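Local coordinates for protein hydrogenase maturation factor (PDB 3VTH) that probably transfers a carbamoyl group from carbamoyl phosphate, with ATP, to the C-terminal cysteine of HypE during [NiFe]-hydrogenase maturation, at residues K263-V268 with E291-G296; L285-G290 with D300-G305; E623-M628 with Q705-L710. One frame throughout, in Å; residues are numbered along the deposited sequence.

Contact 1: K263-V268 with E291-G296; sequences KKYCIV and EKLAKG
L293 lays its CD2 methyl over one face of the Y265 ring, and this pairing forms the tightly packed part of the contact. L293 CD2 stands 3.8 Å from the centroid of the Y265 ring, 26° off its normal, a CH-pi contact. It is shifted toward the rim, with L293 CD2 only 3.4 Å from Y265 CE1. E291 CB also approaches this rim atom, 3.7 Å from Y265 CE1, and the carbonyl O of K292 lies at the ring edge, near its plane. L233 touches both Y265 and L293 from outside the two segments.

The backbones are joined by E291 N donating to K264 O at 2.9 Å, with an angle of 151° at the hydrogen. A water adds a second link, donating to Y265 O and, at 2.6 Å, to E291 O.

On the solvent side the fit is looser. E291 CG lies beside its own backbone N (chi1 -77°), the atom already bonded to K264. The exposed side chains of K264 and E291 then run alongside each other in the same direction. E291 OE2 rests 3.5 Å from K264 CD, yet K264 NZ is 5.0 Å from E291 OE2. The chemistry therefore implies that helix 259-265 is joined to this loop by a backbone bond, a water bridge and ring-methyl packing, while the opposite charges, not in contact, probably add only a diffuse attraction.

Contact 2: L285-G290 with D300-G305; sequences LLKKKG and DLDTLG. With APC (diphosphomethylphosphonic acid adenosyl ester), chain F.
Strands 285-287 and 303-305 run antiparallel, their axes 4.4 Å apart and their N-to-C directions at 148°. L286 and L304 form the hydrogen-bonded pair, with L286 N donating to L304 O at 2.8 Å and L304 N to L286 O at 2.7 Å. The non-hydrogen-bonded pairs L285-G305 and K287-T303 flank it. Past the ladder, K288 N reaches D302 O at 2.8 Å along an almost straight bond (178°).

Among the side chains, K287 bends at chi2 (-78°), which turns CD toward D302 OD2 and the T303 CG2 methyl; K287 NZ meets D302 OD2 on its syn side, somewhat out of the carboxylate plane, in a 2.8 Å salt bridge. K288 instead stays extended, and its NZ donates to L301 O at 2.8 Å and also to A298 O. An alanine in place of K288 would probably leave both carbonyls without this donor and the loop before the second strand less firmly held.

On the nucleotide side, APC N6 donates to T303 OG1 at 3.2 Å, and L285 CD1 packs 3.6 Å from APC C2. G305 has no side chain, and a CB there would clash with APC N7. Two consecutive antiparallel strands of the YrdC-like sheet, joined by a long loop, thus line the adenine end of the nucleotide pocket.

Contact 3: E623-M628 with Q705-L710; sequences ELESLM and QNRYLL. With AP2 (phosphomethylphosphonic acid adenosyl ester), chain H.
The carboxylate of E625 and the amide of N706 are stacked in the Kae1-like domain, of the actin ATPase clan, their planes 18° apart, with E625 CD 3.6 Å from N706 CG and the side chains sliding past each other in opposite directions. A second flat group, the Y708 ring, carries M628 on one face: M628 CE sits over the centre, 3.4 Å from the Y708 ring centroid, and M628 SD also lies above the ring, 3.8 Å from the same point, a Met-aromatic contact. Y708 OH is hydrogen-bonded to N675 on helix 666-692.

The contact joins helix 619-626 to the N-terminal end of helix 707-719, where N706 is the N-cap. E625 CG is anti to its backbone N (chi1 -175°), and the chain stays extended beyond it, carrying the carboxylate across to that end. There E625 OE2 accepts from R707 N at 2.8 Å, the donor lying above the carboxylate plane.

The stacked pair also recognises the adenine of AP2. E625 OE1 accepts from AP2 N6 at 2.8 Å, and N706 ND2 donates to AP2 N1 at 2.9 Å. A water donates to both E625 OE1 and Q705 O, giving OE1 a second partner. N706 ND2 is also hydrogen-bonded to H674; with the adenine bond this would hold the amide in one orientation, as would the capping bond on its other branch, where N706 OD1 accepts from L709 N, 3.0 Å long and nearly straight at 173°.

In the fold
From the N terminus, contact 1 opens at the end of helix 259-265, and contact 2 opens at strand 283-287 before contact 1 has closed at 291-296. Contact 2 then closes at 300-305, so the two loops cross. They also touch directly: Y265 O with K289 N and I267 N with K287 O are probable hydrogen bonds, and L293 packs on L304. Both belong to the YrdC-like region. Contact 3 follows in series, closing a loop of 76 residues within the Kae1-like region. Its S626 OG lies 3.0 Å from D302 N, a probable hydrogen bond by which contacts 2 and 3 join the two regions, contact 2 bordering APC and contact 3 bordering AP2.

Contact 1: K263-V268 with E291-G296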
loop_
_atom_site.group_PDB
_atom_site.type_symbol
_atom_site.label_atom_id
_atom_site.label_comp_id
_atom_site.label_asym_id
_atom_site.label_seq_id
_atom_site.Cartn_x
_atom_site.Cartn_y
_atom_site.Cartn_z
ATOM N N LYS A 263 -12.579 14.873 -12.576
ATOM C CA LYS A 263 -12.077 16.207 -12.951
ATOM C C LYS A 263 -13.004 17.348 -12.523
ATOM O O LYS A 263 -12.582 18.513 -12.521
ATOM C CB LYS A 263 -11.847 16.302 -14.464
ATOM C CG LYS A 263 -10.785 15.366 -15.026
ATOM C CD LYS A 263 -9.516 16.105 -15.326
ATOM C CE LYS A 263 -9.085 15.882 -16.773
ATOM N NZ LYS A 263 -8.732 14.460 -17.062
ATOM N N LYS A 264 -14.252 17.019 -12.179
ATOM C CA LYS A 264 -15.195 18.023 -11.664
ATOM C C LYS A 264 -14.831 18.432 -10.246
ATOM O O LYS A 264 -15.160 19.537 -9.808
ATOM C CB LYS A 264 -16.639 17.498 -11.667
ATOM C CG LYS A 264 -17.349 17.611 -12.999
ATOM C CD LYS A 264 -18.644 16.801 -13.014
ATOM C CE LYS A 264 -19.285 16.848 -14.397
ATOM N NZ LYS A 264 -20.549 16.040 -14.475
ATOM N N TYR A 265 -14.169 17.523 -9.535
ATOM C CA TYR A 265 -13.873 17.700 -8.122
ATOM C C TYR A 265 -12.392 17.850 -7.818
ATOM O O TYR A 265 -12.020 18.283 -6.718
ATOM C CB TYR A 265 -14.404 16.513 -7.323
ATOM C CG TYR A 265 -15.884 16.288 -7.450
ATOM C CD1 TYR A 265 -16.786 16.974 -6.640
ATOM C CD2 TYR A 265 -16.387 15.376 -8.376
ATOM C CE1 TYR A 265 -18.162 16.769 -6.759
ATOM C CE2 TYR A 265 -17.771 15.157 -8.505
ATOM C CZ TYR A 265 -18.639 15.859 -7.691
ATOM O OH TYR A 265 -19.983 15.633 -7.796
ATOM N N CYS A 266 -11.545 17.477 -8.774
ATOM C CA CYS A 266 -10.120 17.333 -8.508
ATOM C C CYS A 266 -9.270 17.774 -9.668
ATOM O O CYS A 266 -9.705 17.758 -10.816
ATOM C CB CYS A 266 -9.779 15.867 -8.218
ATOM S SG CYS A 266 -10.642 15.175 -6.798
ATOM N N ILE A 267 -8.043 18.164 -9.342
ATOM C CA ILE A 267 -6.969 18.325 -10.310
ATOM C C ILE A 267 -6.452 16.924 -10.614
ATOM O O ILE A 267 -6.182 16.152 -9.695
ATOM C CB ILE A 267 -5.832 19.219 -9.729
ATOM C CG1 ILE A 267 -6.349 20.657 -9.533
ATOM C CG2 ILE A 267 -4.572 19.161 -10.619
ATOM C CD1 ILE A 267 -5.410 21.604 -8.749
ATOM N N VAL A 268 -6.342 16.587 -11.895
ATOM C CA VAL A 268 -5.867 15.262 -12.308
ATOM C C VAL A 268 -4.813 15.424 -13.403
ATOM O O VAL A 268 -5.145 15.751 -14.538
ATOM C CB VAL A 268 -7.029 14.368 -12.837
ATOM C CG1 VAL A 268 -6.543 12.933 -13.132
ATOM C CG2 VAL A 268 -8.193 14.335 -11.858
ATOM N N GLU A 291 -16.027 21.655 -7.996
ATOM C CA GLU A 291 -17.209 21.206 -7.256
ATOM C C GLU A 291 -16.844 20.512 -5.944
ATOM O O GLU A 291 -15.736 19.960 -5.793
ATOM C CB GLU A 291 -18.042 20.246 -8.113
ATOM C CG GLU A 291 -18.889 20.918 -9.184
ATOM C CD GLU A 291 -19.932 19.963 -9.735
ATOM O OE1 GLU A 291 -21.096 20.052 -9.294
ATOM O OE2 GLU A 291 -19.583 19.093 -10.572
ATOM N N LYS A 292 -17.791 20.524 -5.011
ATOM C CA LYS A 292 -17.574 19.996 -3.666
ATOM C C LYS A 292 -18.455 18.786 -3.379
ATOM O O LYS A 292 -19.613 18.767 -3.753
ATOM C CB LYS A 292 -17.861 21.084 -2.626
ATOM C CG LYS A 292 -16.747 22.112 -2.474
ATOM C CD LYS A 292 -17.027 23.027 -1.285
ATOM C CE LYS A 292 -16.035 24.162 -1.227
ATOM N NZ LYS A 292 -16.436 25.259 -2.151
ATOM N N LEU A 293 -17.889 17.777 -2.716
ATOM C CA LEU A 293 -18.687 16.677 -2.174
ATOM C C LEU A 293 -19.329 17.130 -0.848
ATOM O O LEU A 293 -19.154 18.279 -0.433
ATOM C CB LEU A 293 -17.832 15.413 -2.014
ATOM C CG LEU A 293 -17.183 14.834 -3.279
ATOM C CD1 LEU A 293 -16.219 13.665 -2.967
ATOM C CD2 LEU A 293 -18.226 14.400 -4.314
ATOM N N ALA A 294 -20.081 16.241 -0.201
ATOM C CA ALA A 294 -20.780 16.565 1.050
ATOM C C ALA A 294 -19.805 16.867 2.185
ATOM O O ALA A 294 -18.658 16.423 2.149
ATOM C CB ALA A 294 -21.685 15.412 1.448
ATOM N N LYS A 295 -20.266 17.611 3.190
ATOM C CA LYS A 295 -19.504 17.791 4.438
ATOM C C LYS A 295 -19.247 16.433 5.097
ATOM O O LYS A 295 -20.061 15.520 4.977
ATOM C CB LYS A 295 -20.235 18.725 5.415
ATOM C CG LYS A 295 -20.546 20.099 4.840
ATOM C CD LYS A 295 -20.718 21.194 5.918
ATOM C CE LYS A 295 -22.118 21.201 6.526
ATOM N NZ LYS A 295 -22.499 22.518 7.154
ATOM N N GLY A 296 -18.104 16.295 5.767
ATOM C CA GLY A 296 -17.758 15.034 6.418
ATOM C C GLY A 296 -17.072 14.009 5.534
ATOM O O GLY A 296 -16.850 12.876 5.962
HETATM O O HOH W 1 -13.628 19.067 -4.478
#

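Contact 2: L285-G290 with D300-G305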
loop_
_atom_site.group_PDB
_atom_site.type_symbol
_atom_site.label_atom_id
_atom_site.label_comp_id
_atom_site.label_asym_id
_atom_site.label_seq_id
_atom_site.Cartn_x
_atom_site.Cartn_y
_atom_site.Cartn_z
ATOM N N LEU A 285 -4.892 9.843 -4.233
ATOM C CA LEU A 285 -5.055 11.118 -3.539
ATOM C C LEU A 285 -4.842 12.261 -4.514
ATOM O O LEU A 285 -3.778 12.383 -5.129
ATOM C CB LEU A 285 -4.100 11.241 -2.339
ATOM C CG LEU A 285 -4.194 10.092 -1.322
ATOM C CD1 LEU A 285 -3.258 10.359 -0.176
ATOM C CD2 LEU A 285 -5.641 9.871 -0.811
ATOM N N LEU A 286 -5.857 13.114 -4.616
ATOM C CA LEU A 286 -5.904 14.173 -5.623
ATOM C C LEU A 286 -6.236 15.502 -4.973
ATOM O O LEU A 286 -7.048 15.537 -4.055
ATOM C CB LEU A 286 -6.993 13.846 -6.663
ATOM C CG LEU A 286 -6.830 12.558 -7.477
ATOM C CD1 LEU A 286 -8.100 12.309 -8.273
ATOM C CD2 LEU A 286 -5.612 12.616 -8.414
ATOM N N LYS A 287 -5.623 16.590 -5.452
ATOM C CA LYS A 287 -5.942 17.928 -4.951
ATOM C C LYS A 287 -7.344 18.339 -5.372
ATOM O O LYS A 287 -7.722 18.180 -6.545
ATOM C CB LYS A 287 -4.919 18.963 -5.444
ATOM C CG LYS A 287 -3.503 18.785 -4.854
ATOM C CD LYS A 287 -3.386 19.316 -3.402
ATOM C CE LYS A 287 -1.955 19.152 -2.868
ATOM N NZ LYS A 287 -1.767 19.714 -1.493
ATOM N N LYS A 288 -8.103 18.877 -4.418
ATOM C CA LYS A 288 -9.485 19.327 -4.644
ATOM C C LYS A 288 -9.506 20.565 -5.534
ATOM O O LYS A 288 -8.698 21.475 -5.348
ATOM C CB LYS A 288 -10.156 19.694 -3.317
ATOM C CG LYS A 288 -10.458 18.529 -2.371
ATOM C CD LYS A 288 -10.941 19.125 -1.030
ATOM C CE LYS A 288 -11.441 18.053 -0.078
ATOM N NZ LYS A 288 -11.795 18.665 1.212
ATOM N N LYS A 289 -10.430 20.601 -6.490
ATOM C CA LYS A 289 -10.690 21.816 -7.275
ATOM C C LYS A 289 -12.075 21.763 -7.889
ATOM O O LYS A 289 -12.464 20.739 -8.444
ATOM C CB LYS A 289 -9.644 22.008 -8.385
ATOM C CG LYS A 289 -9.887 23.253 -9.282
ATOM C CD LYS A 289 -8.815 23.433 -10.374
ATOM C CE LYS A 289 -8.914 22.359 -11.479
ATOM N NZ LYS A 289 -10.189 22.438 -12.233
ATOM N N GLY A 290 -12.802 22.875 -7.798
ATOM C CA GLY A 290 -14.086 23.021 -8.476
ATOM C C GLY A 290 -15.268 22.673 -7.590
ATOM O O GLY A 290 -15.497 23.325 -6.572
ATOM N N ASP A 300 -11.377 19.957 5.936
ATOM C CA ASP A 300 -10.125 20.588 6.348
ATOM C C ASP A 300 -8.880 19.951 5.737
ATOM O O ASP A 300 -7.765 20.202 6.191
ATOM C CB ASP A 300 -10.025 20.670 7.880
ATOM C CG ASP A 300 -11.217 21.384 8.508
ATOM O OD1 ASP A 300 -11.568 22.497 8.067
ATOM O OD2 ASP A 300 -11.807 20.824 9.452
ATOM N N LEU A 301 -9.082 19.125 4.714
ATOM C CA LEU A 301 -7.996 18.677 3.859
ATOM C C LEU A 301 -8.155 19.286 2.464
ATOM O O LEU A 301 -9.277 19.616 2.043
ATOM C CB LEU A 301 -7.957 17.146 3.780
ATOM C CG LEU A 301 -7.814 16.406 5.125
ATOM C CD1 LEU A 301 -7.879 14.887 4.932
ATOM C CD2 LEU A 301 -6.536 16.803 5.836
ATOM N N ASP A 302 -7.037 19.433 1.748
ATOM C CA ASP A 302 -7.096 19.982 0.397
ATOM C C ASP A 302 -7.053 18.883 -0.674
ATOM O O ASP A 302 -6.938 19.178 -1.863
ATOM C CB ASP A 302 -6.021 21.065 0.173
ATOM C CG ASP A 302 -4.606 20.512 0.108
ATOM O OD1 ASP A 302 -4.348 19.344 0.474
ATOM O OD2 ASP A 302 -3.713 21.285 -0.305
ATOM N N THR A 303 -7.135 17.629 -0.229
ATOM C CA THR A 303 -7.110 16.464 -1.117
ATOM C C THR A 303 -8.337 15.560 -0.928
ATOM O O THR A 303 -8.970 15.571 0.126
ATOM C CB THR A 303 -5.869 15.589 -0.875
ATOM O OG1 THR A 303 -5.875 15.146 0.492
ATOM C CG2 THR A 303 -4.548 16.373 -1.172
ATOM N N LEU A 304 -8.659 14.787 -1.961
ATOM C CA LEU A 304 -9.704 13.784 -1.913
ATOM C C LEU A 304 -9.081 12.455 -2.349
ATOM O O LEU A 304 -8.248 12.433 -3.256
ATOM C CB LEU A 304 -10.805 14.181 -2.899
ATOM C CG LEU A 304 -12.306 14.166 -2.604
ATOM C CD1 LEU A 304 -12.681 14.607 -1.177
ATOM C CD2 LEU A 304 -13.009 15.078 -3.658
ATOM N N GLY A 305 -9.491 11.356 -1.714
ATOM C CA GLY A 305 -9.076 10.023 -2.138
ATOM C C GLY A 305 -10.134 9.492 -3.081
ATOM O O GLY A 305 -11.289 9.334 -2.683
HETATM P PG APC F . -10.943 1.768 9.917
HETATM O O1G APC F . -11.554 0.965 8.797
HETATM O O2G APC F . -11.785 2.963 10.292
HETATM O O3G APC F . -10.516 0.958 11.107
HETATM P PB APC F . -9.120 2.762 7.917
HETATM O O1B APC F . -8.895 1.454 7.225
HETATM O O2B APC F . -7.895 3.648 8.029
HETATM O O3B APC F . -9.548 2.420 9.430
HETATM P PA APC F . -10.993 3.285 5.448
HETATM O O1A APC F . -12.049 4.288 5.049
HETATM O O2A APC F . -11.367 1.859 5.262
HETATM C C3A APC F . -10.516 3.672 7.176
HETATM O "O5'" APC F . -9.655 3.480 4.570
HETATM C "C5'" APC F . -9.445 4.562 3.667
HETATM C "C4'" APC F . -8.017 5.068 3.848
HETATM O "O4'" APC F . -7.801 6.065 2.843
HETATM C "C3'" APC F . -7.848 5.742 5.213
HETATM O "O3'" APC F . -6.585 5.413 5.818
HETATM C "C2'" APC F . -7.850 7.219 4.879
HETATM O "O2'" APC F . -7.175 8.014 5.872
HETATM C "C1'" APC F . -7.267 7.232 3.467
HETATM N N9 APC F . -7.750 8.453 2.832
HETATM C C8 APC F . -8.996 8.699 2.344
HETATM N N7 APC F . -9.066 9.972 1.880
HETATM C C5 APC F . -7.857 10.541 2.080
HETATM C C6 APC F . -7.237 11.862 1.835
HETATM N N6 APC F . -7.936 12.860 1.256
HETATM N N1 APC F . -5.949 12.035 2.205
HETATM C C2 APC F . -5.220 11.050 2.770
HETATM N N3 APC F . -5.703 9.826 3.035
HETATM C C4 APC F . -6.994 9.531 2.709
HETATM O O HOH W 2 -7.067 21.729 -3.309
#

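Contact 3: E623-M628 with Q705-L710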
loop_
_atom_site.group_PDB
_atom_site.type_symbol
_atom_site.label_atom_id
_atom_site.label_comp_id
_atom_site.label_asym_id
_atom_site.label_seq_id
_atom_site.Cartn_x
_atom_site.Cartn_y
_atom_site.Cartn_z
ATOM N N GLU A 623 -3.677 18.634 8.337
ATOM C CA GLU A 623 -4.417 19.889 8.230
ATOM C C GLU A 623 -3.473 21.073 8.026
ATOM O O GLU A 623 -3.756 21.962 7.228
ATOM C CB GLU A 623 -5.321 20.097 9.441
ATOM C CG GLU A 623 -6.458 19.053 9.518
ATOM C CD GLU A 623 -7.439 19.327 10.646
ATOM O OE1 GLU A 623 -7.376 20.428 11.253
ATOM O OE2 GLU A 623 -8.282 18.449 10.919
ATOM N N LEU A 624 -2.343 21.048 8.725
ATOM C CA LEU A 624 -1.317 22.077 8.599
ATOM C C LEU A 624 -0.784 22.166 7.167
ATOM O O LEU A 624 -0.658 23.264 6.609
ATOM C CB LEU A 624 -0.190 21.818 9.615
ATOM C CG LEU A 624 0.869 22.889 9.874
ATOM C CD1 LEU A 624 0.239 24.212 10.331
ATOM C CD2 LEU A 624 1.894 22.377 10.899
ATOM N N GLU A 625 -0.512 21.008 6.563
ATOM C CA GLU A 625 -0.088 20.947 5.163
ATOM C C GLU A 625 -1.166 21.458 4.206
ATOM O O GLU A 625 -0.866 22.214 3.276
ATOM C CB GLU A 625 0.327 19.510 4.764
ATOM C CG GLU A 625 0.904 19.431 3.319
ATOM C CD GLU A 625 0.967 18.010 2.736
ATOM O OE1 GLU A 625 0.596 17.043 3.429
ATOM O OE2 GLU A 625 1.379 17.867 1.561
ATOM N N SER A 626 -2.417 21.063 4.442
ATOM C CA SER A 626 -3.521 21.443 3.562
ATOM C C SER A 626 -3.779 22.946 3.499
ATOM O O SER A 626 -4.247 23.445 2.483
ATOM C CB SER A 626 -4.825 20.751 3.960
ATOM O OG SER A 626 -4.718 19.352 3.726
ATOM N N LEU A 627 -3.489 23.659 4.576
ATOM C CA LEU A 627 -3.825 25.088 4.606
ATOM C C LEU A 627 -2.689 26.001 4.138
ATOM O O LEU A 627 -2.846 27.227 4.084
ATOM C CB LEU A 627 -4.342 25.490 5.996
ATOM C CG LEU A 627 -3.428 25.233 7.193
ATOM C CD1 LEU A 627 -2.355 26.320 7.323
ATOM C CD2 LEU A 627 -4.264 25.162 8.488
ATOM N N MET A 628 -1.542 25.421 3.803
ATOM C CA MET A 628 -0.358 26.242 3.541
ATOM C C MET A 628 -0.477 27.171 2.321
ATOM O O MET A 628 -1.117 26.835 1.326
ATOM C CB MET A 628 0.927 25.401 3.526
ATOM C CG MET A 628 1.355 24.800 2.219
ATOM S SD MET A 628 3.094 24.278 2.408
ATOM C CE MET A 628 3.902 25.604 1.566
ATOM N N GLN A 705 5.161 11.562 3.746
ATOM C CA GLN A 705 3.819 11.622 3.166
ATOM C C GLN A 705 3.377 13.065 2.875
ATOM O O GLN A 705 2.448 13.292 2.097
ATOM C CB GLN A 705 2.809 10.963 4.097
ATOM C CG GLN A 705 3.006 9.444 4.241
ATOM C CD GLN A 705 2.175 8.884 5.363
ATOM O OE1 GLN A 705 2.395 9.208 6.540
ATOM N NE2 GLN A 705 1.217 8.041 5.020
ATOM N N ASN A 706 4.046 14.029 3.498
ATOM C CA ASN A 706 3.817 15.446 3.207
ATOM C C ASN A 706 4.365 15.732 1.803
ATOM O O ASN A 706 5.586 15.623 1.569
ATOM C CB ASN A 706 4.534 16.290 4.271
ATOM C CG ASN A 706 4.233 17.767 4.164
ATOM O OD1 ASN A 706 4.459 18.384 3.130
ATOM N ND2 ASN A 706 3.714 18.339 5.241
ATOM N N ARG A 707 3.468 16.060 0.871
ATOM C CA ARG A 707 3.835 16.240 -0.537
ATOM C C ARG A 707 4.864 17.373 -0.737
ATOM O O ARG A 707 5.793 17.255 -1.534
ATOM C CB ARG A 707 2.587 16.520 -1.397
ATOM C CG ARG A 707 1.564 15.381 -1.420
ATOM C CD ARG A 707 0.288 15.779 -2.185
ATOM N NE ARG A 707 0.619 16.197 -3.549
ATOM C CZ ARG A 707 0.618 15.388 -4.614
ATOM N NH1 ARG A 707 0.284 14.106 -4.496
ATOM N NH2 ARG A 707 0.963 15.871 -5.803
ATOM N N TYR A 708 4.674 18.457 0.003
ATOM C CA TYR A 708 5.509 19.634 -0.091
ATOM C C TYR A 708 6.928 19.363 0.423
ATOM O O TYR A 708 7.901 19.621 -0.294
ATOM C CB TYR A 708 4.857 20.785 0.670
ATOM C CG TYR A 708 5.511 22.125 0.435
ATOM C CD1 TYR A 708 5.210 22.885 -0.706
ATOM C CD2 TYR A 708 6.416 22.642 1.359
ATOM C CE1 TYR A 708 5.811 24.130 -0.925
ATOM C CE2 TYR A 708 7.016 23.883 1.159
ATOM C CZ TYR A 708 6.714 24.615 0.008
ATOM O OH TYR A 708 7.311 25.843 -0.163
ATOM N N LEU A 709 7.045 18.832 1.644
ATOM C CA LEU A 709 8.355 18.439 2.186
ATOM C C LEU A 709 9.133 17.538 1.238
ATOM O O LEU A 709 10.314 17.762 0.978
ATOM C CB LEU A 709 8.219 17.700 3.528
ATOM C CG LEU A 709 7.807 18.433 4.801
ATOM C CD1 LEU A 709 7.997 17.507 5.997
ATOM C CD2 LEU A 709 8.591 19.740 5.005
ATOM N N LEU A 710 8.465 16.510 0.725
ATOM C CA LEU A 710 9.114 15.566 -0.182
ATOM C C LEU A 710 9.570 16.244 -1.476
ATOM O O LEU A 710 10.741 16.158 -1.849
ATOM C CB LEU A 710 8.191 14.376 -0.501
ATOM C CG LEU A 710 8.900 13.295 -1.336
ATOM C CD1 LEU A 710 10.016 12.629 -0.528
ATOM C CD2 LEU A 710 7.926 12.246 -1.923
HETATM P PB AP2 H . 5.823 6.176 13.458
HETATM O O1B AP2 H . 5.767 7.673 13.637
HETATM O O2B AP2 H . 7.120 5.610 12.968
HETATM O O3B AP2 H . 5.211 5.445 14.626
HETATM C C3A AP2 H . 4.637 5.904 12.113
HETATM P PA AP2 H . 5.133 6.573 10.499
HETATM O O1A AP2 H . 4.070 5.958 9.600
HETATM O O2A AP2 H . 6.591 6.426 10.136
HETATM O "O5'" AP2 H . 4.891 8.168 10.629
HETATM C "C5'" AP2 H . 3.547 8.625 10.718
HETATM C "C4'" AP2 H . 3.642 10.056 11.198
HETATM O "O4'" AP2 H . 4.109 10.887 10.135
HETATM C "C3'" AP2 H . 2.295 10.631 11.587
HETATM O "O3'" AP2 H . 1.910 10.190 12.893
HETATM C "C2'" AP2 H . 2.603 12.112 11.499
HETATM O "O2'" AP2 H . 3.245 12.475 12.728
HETATM C "C1'" AP2 H . 3.577 12.206 10.316
HETATM N N9 AP2 H . 2.793 12.679 9.139
HETATM C C8 AP2 H . 1.774 12.043 8.509
HETATM N N7 AP2 H . 1.254 12.797 7.504
HETATM C C5 AP2 H . 1.949 13.951 7.474
HETATM C C6 AP2 H . 1.922 15.195 6.664
HETATM N N6 AP2 H . 1.036 15.358 5.649
HETATM N N1 AP2 H . 2.820 16.168 6.981
HETATM C C2 AP2 H . 3.729 16.026 7.971
HETATM N N3 AP2 H . 3.797 14.927 8.753
HETATM C C4 AP2 H . 2.949 13.879 8.554
HETATM O O HOH W 3 0.346 14.726 2.107
#